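Local atomic coordinates of cytoplasmic protein (Cryptococcus neoformans var. grubii serotype A, PDB entry 7LPO), a protein that probably hydrolyses steryl beta-glucosides, releasing the sterol from its sugar, as a fungal sterylglucosidase of glycoside hydrolase family 5. Residues A[142-154]-A[199-212]. Sequence-based numbering, arbitrary orientation.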
loop_
_atom_site.group_PDB
_atom_site.type_symbol
_atom_site.label_atom_id
_atom_site.label_comp_id
_atom_site.label_asym_id
_atom_site.label_seq_id
_atom_site.Cartn_x
_atom_site.Cartn_y
_atom_site.Cartn_z
ATOM N N PRO A 142 5.847 -0.213 7.134
ATOM C CA PRO A 142 6.516 -1.523 7.099
ATOM C C PRO A 142 5.889 -2.397 6.026
ATOM O O PRO A 142 4.774 -2.910 6.192
ATOM C CB PRO A 142 6.273 -2.091 8.503
ATOM C CG PRO A 142 5.395 -1.136 9.196
ATOM C CD PRO A 142 4.871 -0.141 8.223
ATOM N N HIS A 143 6.578 -2.552 4.907
ATOM C CA HIS A 143 5.944 -2.997 3.680
ATOM C C HIS A 143 6.288 -4.445 3.373
ATOM O O HIS A 143 7.420 -4.891 3.584
ATOM C CB HIS A 143 6.358 -2.112 2.503
ATOM C CG HIS A 143 5.513 -2.314 1.286
ATOM N ND1 HIS A 143 4.456 -1.488 0.969
ATOM C CD2 HIS A 143 5.547 -3.271 0.326
ATOM C CE1 HIS A 143 3.884 -1.918 -0.141
ATOM N NE2 HIS A 143 4.521 -3.002 -0.547
ATOM N N GLN A 144 5.295 -5.158 2.850
ATOM C CA GLN A 144 5.452 -6.519 2.372
ATOM C C GLN A 144 4.395 -6.780 1.305
ATOM O O GLN A 144 3.345 -6.130 1.259
ATOM C CB GLN A 144 5.342 -7.539 3.524
ATOM C CG GLN A 144 3.936 -7.730 4.077
ATOM C CD GLN A 144 3.076 -8.659 3.232
ATOM O OE1 GLN A 144 3.567 -9.612 2.643
ATOM N NE2 GLN A 144 1.786 -8.385 3.185
ATOM N N ASP A 145 4.695 -7.745 0.445
ATOM C CA ASP A 145 3.750 -8.278 -0.522
ATOM C C ASP A 145 3.974 -9.779 -0.560
ATOM O O ASP A 145 5.108 -10.225 -0.744
ATOM C CB ASP A 145 3.947 -7.671 -1.915
ATOM C CG ASP A 145 3.742 -6.181 -1.933
ATOM O OD1 ASP A 145 2.564 -5.747 -1.903
ATOM O OD2 ASP A 145 4.754 -5.444 -1.981
ATOM N N VAL A 146 2.903 -10.543 -0.363
ATOM C CA VAL A 146 2.930 -12.005 -0.328
ATOM C C VAL A 146 4.141 -12.507 0.448
ATOM O O VAL A 146 4.870 -13.401 -0.005
ATOM C CB VAL A 146 2.865 -12.598 -1.750
ATOM C CG1 VAL A 146 1.500 -12.289 -2.363
ATOM C CG2 VAL A 146 3.945 -12.059 -2.645
ATOM N N TRP A 147 4.315 -11.928 1.638
ATOM C CA TRP A 147 5.284 -12.277 2.674
ATOM C C TRP A 147 6.702 -11.794 2.396
ATOM O O TRP A 147 7.310 -11.172 3.276
ATOM C CB TRP A 147 5.330 -13.787 2.937
ATOM C CG TRP A 147 6.281 -14.123 4.072
ATOM C CD1 TRP A 147 7.497 -14.719 3.966
ATOM C CD2 TRP A 147 6.101 -13.833 5.466
ATOM N NE1 TRP A 147 8.087 -14.825 5.202
ATOM C CE2 TRP A 147 7.251 -14.288 6.140
ATOM C CE3 TRP A 147 5.084 -13.221 6.206
ATOM C CZ2 TRP A 147 7.406 -14.164 7.519
ATOM C CZ3 TRP A 147 5.233 -13.110 7.572
ATOM C CH2 TRP A 147 6.388 -13.577 8.218
ATOM N N SER A 148 7.242 -12.077 1.210
ATOM C CA SER A 148 8.644 -11.763 0.940
ATOM C C SER A 148 8.939 -11.864 -0.548
ATOM O O SER A 148 8.171 -12.454 -1.307
ATOM C CB SER A 148 9.580 -12.710 1.702
ATOM O OG SER A 148 9.394 -14.045 1.265
ATOM N N ARG A 149 10.085 -11.298 -0.950
ATOM C CA ARG A 149 10.560 -11.478 -2.326
ATOM C C ARG A 149 10.694 -12.956 -2.678
ATOM O O ARG A 149 10.419 -13.367 -3.811
ATOM C CB ARG A 149 11.918 -10.805 -2.527
ATOM C CG ARG A 149 11.939 -9.305 -2.424
ATOM C CD ARG A 149 13.279 -8.742 -2.901
ATOM N NE ARG A 149 14.420 -9.184 -2.089
ATOM C CZ ARG A 149 15.551 -9.686 -2.584
ATOM N NH1 ARG A 149 15.709 -9.829 -3.890
ATOM N NH2 ARG A 149 16.533 -10.043 -1.769
ATOM N N PHE A 150 11.144 -13.766 -1.724
ATOM C CA PHE A 150 11.390 -15.188 -1.942
ATOM C C PHE A 150 10.109 -15.992 -2.056
ATOM O O PHE A 150 10.174 -17.159 -2.449
ATOM C CB PHE A 150 12.298 -15.669 -0.805
ATOM C CG PHE A 150 13.384 -14.668 -0.494
ATOM C CD1 PHE A 150 14.445 -14.495 -1.368
ATOM C CD2 PHE A 150 13.289 -13.838 0.604
ATOM C CE1 PHE A 150 15.401 -13.552 -1.135
ATOM C CE2 PHE A 150 14.247 -12.883 0.844
ATOM C CZ PHE A 150 15.307 -12.736 -0.027
ATOM N N THR A 151 8.953 -15.386 -1.766
ATOM C CA THR A 151 7.661 -16.028 -1.960
ATOM C C THR A 151 6.780 -15.229 -2.915
ATOM O O THR A 151 5.557 -15.399 -2.915
ATOM C CB THR A 151 6.951 -16.255 -0.624
ATOM O OG1 THR A 151 7.040 -15.092 0.200
ATOM C CG2 THR A 151 7.609 -17.408 0.114
ATOM N N GLY A 152 7.386 -14.365 -3.731
ATOM C CA GLY A 152 6.723 -13.758 -4.876
ATOM C C GLY A 152 6.578 -12.253 -4.829
ATOM O O GLY A 152 5.936 -11.688 -5.728
ATOM N N GLY A 153 7.118 -11.570 -3.818
ATOM C CA GLY A 153 6.804 -10.168 -3.626
ATOM C C GLY A 153 7.868 -9.318 -2.967
ATOM O O GLY A 153 8.844 -8.914 -3.607
ATOM N N SER A 154 7.652 -8.993 -1.698
ATOM C CA SER A 154 8.573 -8.168 -0.934
ATOM C C SER A 154 8.282 -8.406 0.533
ATOM O O SER A 154 7.227 -8.938 0.892
ATOM C CB SER A 154 8.426 -6.681 -1.272
ATOM O OG SER A 154 7.264 -6.121 -0.673
ATOM N N TRP A 199 1.124 -12.149 -9.404
ATOM C CA TRP A 199 1.883 -12.194 -8.159
ATOM C C TRP A 199 0.954 -12.245 -6.958
ATOM O O TRP A 199 1.305 -12.825 -5.917
ATOM C CB TRP A 199 2.825 -10.986 -8.068
ATOM C CG TRP A 199 2.117 -9.677 -7.887
ATOM C CD1 TRP A 199 1.803 -8.769 -8.859
ATOM C CD2 TRP A 199 1.637 -9.127 -6.658
ATOM N NE1 TRP A 199 1.146 -7.688 -8.308
ATOM C CE2 TRP A 199 1.034 -7.888 -6.958
ATOM C CE3 TRP A 199 1.659 -9.562 -5.327
ATOM C CZ2 TRP A 199 0.449 -7.094 -5.988
ATOM C CZ3 TRP A 199 1.081 -8.762 -4.361
ATOM C CH2 TRP A 199 0.487 -7.542 -4.699
ATOM N N GLY A 200 -0.239 -11.658 -7.087
ATOM C CA GLY A 200 -1.155 -11.565 -5.966
ATOM C C GLY A 200 -1.765 -12.895 -5.566
ATOM O O GLY A 200 -2.166 -13.066 -4.407
ATOM N N THR A 201 -1.846 -13.845 -6.498
ATOM C CA THR A 201 -2.359 -15.177 -6.180
ATOM C C THR A 201 -1.444 -15.955 -5.238
ATOM O O THR A 201 -1.854 -17.000 -4.710
ATOM C CB THR A 201 -2.578 -16.004 -7.463
ATOM O OG1 THR A 201 -1.321 -16.341 -8.074
ATOM C CG2 THR A 201 -3.440 -15.236 -8.458
ATOM N N ASN A 202 -0.215 -15.486 -5.022
ATOM C CA ASN A 202 0.654 -16.155 -4.064
ATOM C C ASN A 202 0.020 -16.201 -2.682
ATOM O O ASN A 202 0.268 -17.140 -1.926
ATOM C CB ASN A 202 2.021 -15.473 -4.038
ATOM C CG ASN A 202 2.911 -15.923 -5.203
ATOM O OD1 ASN A 202 3.088 -17.112 -5.436
ATOM N ND2 ASN A 202 3.441 -14.979 -5.943
ATOM N N TYR A 203 -0.852 -15.244 -2.356
ATOM C CA TYR A 203 -1.533 -15.284 -1.060
ATOM C C TYR A 203 -2.356 -16.555 -0.879
ATOM O O TYR A 203 -2.615 -16.961 0.260
ATOM C CB TYR A 203 -2.459 -14.075 -0.873
ATOM C CG TYR A 203 -1.756 -12.782 -0.530
ATOM C CD1 TYR A 203 -1.029 -12.642 0.658
ATOM C CD2 TYR A 203 -1.830 -11.695 -1.383
ATOM C CE1 TYR A 203 -0.383 -11.454 0.973
ATOM C CE2 TYR A 203 -1.198 -10.504 -1.079
ATOM C CZ TYR A 203 -0.464 -10.386 0.091
ATOM O OH TYR A 203 0.173 -9.190 0.367
ATOM N N THR A 204 -2.774 -17.187 -1.972
ATOM C CA THR A 204 -3.587 -18.394 -1.919
ATOM C C THR A 204 -2.851 -19.589 -2.514
ATOM O O THR A 204 -3.479 -20.526 -3.009
ATOM C CB THR A 204 -4.932 -18.183 -2.623
ATOM O OG1 THR A 204 -4.740 -17.760 -3.976
ATOM C CG2 THR A 204 -5.761 -17.115 -1.899
ATOM N N HIS A 205 -1.524 -19.572 -2.469
ATOM C CA HIS A 205 -0.723 -20.764 -2.692
ATOM C C HIS A 205 -0.059 -21.176 -1.382
ATOM O O HIS A 205 -0.068 -20.441 -0.392
ATOM C CB HIS A 205 0.317 -20.529 -3.782
ATOM C CG HIS A 205 -0.240 -20.568 -5.171
ATOM N ND1 HIS A 205 -1.147 -19.643 -5.630
ATOM C CD2 HIS A 205 -0.005 -21.408 -6.209
ATOM C CE1 HIS A 205 -1.444 -19.900 -6.891
ATOM N NE2 HIS A 205 -0.763 -20.966 -7.267
ATOM N N LEU A 206 0.563 -22.353 -1.406
ATOM C CA LEU A 206 0.852 -23.082 -0.171
ATOM C C LEU A 206 1.829 -22.344 0.743
ATOM O O LEU A 206 1.689 -22.381 1.972
ATOM C CB LEU A 206 1.390 -24.470 -0.520
ATOM C CG LEU A 206 1.881 -25.329 0.651
ATOM C CD1 LEU A 206 0.760 -25.499 1.651
ATOM C CD2 LEU A 206 2.393 -26.696 0.197
ATOM N N ALA A 207 2.839 -21.686 0.181
ATOM C CA ALA A 207 3.835 -21.061 1.046
ATOM C C ALA A 207 3.210 -19.941 1.871
ATOM O O ALA A 207 3.342 -19.908 3.101
ATOM C CB ALA A 207 5.010 -20.540 0.218
ATOM N N ASN A 208 2.551 -18.993 1.203
ATOM C CA ASN A 208 1.871 -17.923 1.924
ATOM C C ASN A 208 0.770 -18.477 2.821
ATOM O O ASN A 208 0.524 -17.949 3.914
ATOM C CB ASN A 208 1.272 -16.913 0.942
ATOM C CG ASN A 208 2.214 -15.773 0.626
ATOM O OD1 ASN A 208 2.072 -14.675 1.162
ATOM N ND2 ASN A 208 3.180 -16.025 -0.262
ATOM N N GLN A 209 0.054 -19.507 2.350
ATOM C CA GLN A 209 -1.032 -20.065 3.150
ATOM C C GLN A 209 -0.493 -20.620 4.461
ATOM O O GLN A 209 -1.134 -20.504 5.510
ATOM C CB GLN A 209 -1.767 -21.154 2.366
ATOM C CG GLN A 209 -2.747 -20.620 1.346
ATOM C CD GLN A 209 -3.219 -21.681 0.372
ATOM O OE1 GLN A 209 -2.458 -22.573 -0.028
ATOM N NE2 GLN A 209 -4.483 -21.590 -0.021
ATOM N N THR A 210 0.700 -21.205 4.424
ATOM C CA THR A 210 1.313 -21.720 5.640
ATOM C C THR A 210 1.882 -20.588 6.478
ATOM O O THR A 210 1.581 -20.475 7.671
ATOM C CB THR A 210 2.412 -22.724 5.290
ATOM O OG1 THR A 210 1.832 -23.824 4.588
ATOM C CG2 THR A 210 3.108 -23.233 6.549
ATOM N N ILE A 211 2.691 -19.731 5.855
ATOM C CA ILE A 211 3.489 -18.776 6.611
ATOM C C ILE A 211 2.593 -17.785 7.334
ATOM O O ILE A 211 2.839 -17.448 8.496
ATOM C CB ILE A 211 4.490 -18.065 5.682
ATOM C CG1 ILE A 211 5.576 -19.044 5.242
ATOM C CG2 ILE A 211 5.127 -16.874 6.392
ATOM C CD1 ILE A 211 6.393 -18.567 4.044
ATOM N N TRP A 212 1.546 -17.297 6.658
ATOM C CA TRP A 212 0.645 -16.344 7.290
ATOM C C TRP A 212 -0.163 -16.988 8.410
ATOM O O TRP A 212 -0.480 -16.319 9.397
ATOM C CB TRP A 212 -0.280 -15.733 6.242
ATOM C CG TRP A 212 0.375 -14.710 5.388
ATOM C CD1 TRP A 212 0.613 -14.797 4.055
ATOM C CD2 TRP A 212 0.892 -13.439 5.811
ATOM N NE1 TRP A 212 1.238 -13.653 3.612
ATOM C CE2 TRP A 212 1.423 -12.806 4.671
ATOM C CE3 TRP A 212 0.953 -12.775 7.042
ATOM C CZ2 TRP A 212 2.002 -11.538 4.718
ATOM C CZ3 TRP A 212 1.525 -11.516 7.088
ATOM C CH2 TRP A 212 2.045 -10.911 5.931
HETATM O O HOH W 1 0.334 -7.085 -1.135
#
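Tyr203 meets Val146 with both its hydroxyl and its ring. The backbone N of Val146 donates an almost straight bond to Tyr203 OH (3.1 Å, 171°), while CG1 of the same valine, a compact methyl, sits 3.5 Å from the centroid of the Tyr203 ring, over its face, as a CH-pi contact. A phenol suits this place because it offers an acceptor at its tip and an apolar face behind it. The hydroxyl also gives its proton to a water, which donates to Asp145 OD1, and receives a weak bond from Gln144 NE2, whose other partner is Asn270 O. Asp145 OD2 accepts from His143 NE2 and Ser154 OG and forms a salt bridge with Lys48. A turn about CB-CG (chi2 81°) folds Gln144 back, so that OE1 accepts from the backbone N of Trp147 at 2.6 Å.

Asn208 suits its place because an amide both donates and accepts. Its ND2 reaches Val146 O at 3.1 Å, from above the carbonyl plane, and Thr151 OG1 takes the same oxygen in that plane at 2.8 Å; its OD1 accepts from Trp212 NE1 at 2.8 Å. Gly152 tolerates a phi of 117° and lets Asn202 ND2 approach its CA.

Beside Asn208, Trp147 packs on Ile211, whose CG2 lies 3.4 Å from the centroid of its six-membered ring, and turns that ring's edge to the face of Trp212 in a T-shaped pair. Trp147 NE1 is hydrogen-bonded to Thr160 OG1, satisfying the second indole N-H. Trp199 comes within about 4 Å of a bound Tris, probably a crystallisation additive, which may mark a pocket.

The contact joins the loop following strand 137-143, of the family's TIM barrel, to the 3-10 segment ending at Tyr203 and the first turns of helix 206-221, with helix 159-163 packing through Leu161 against Trp147 and Thr151.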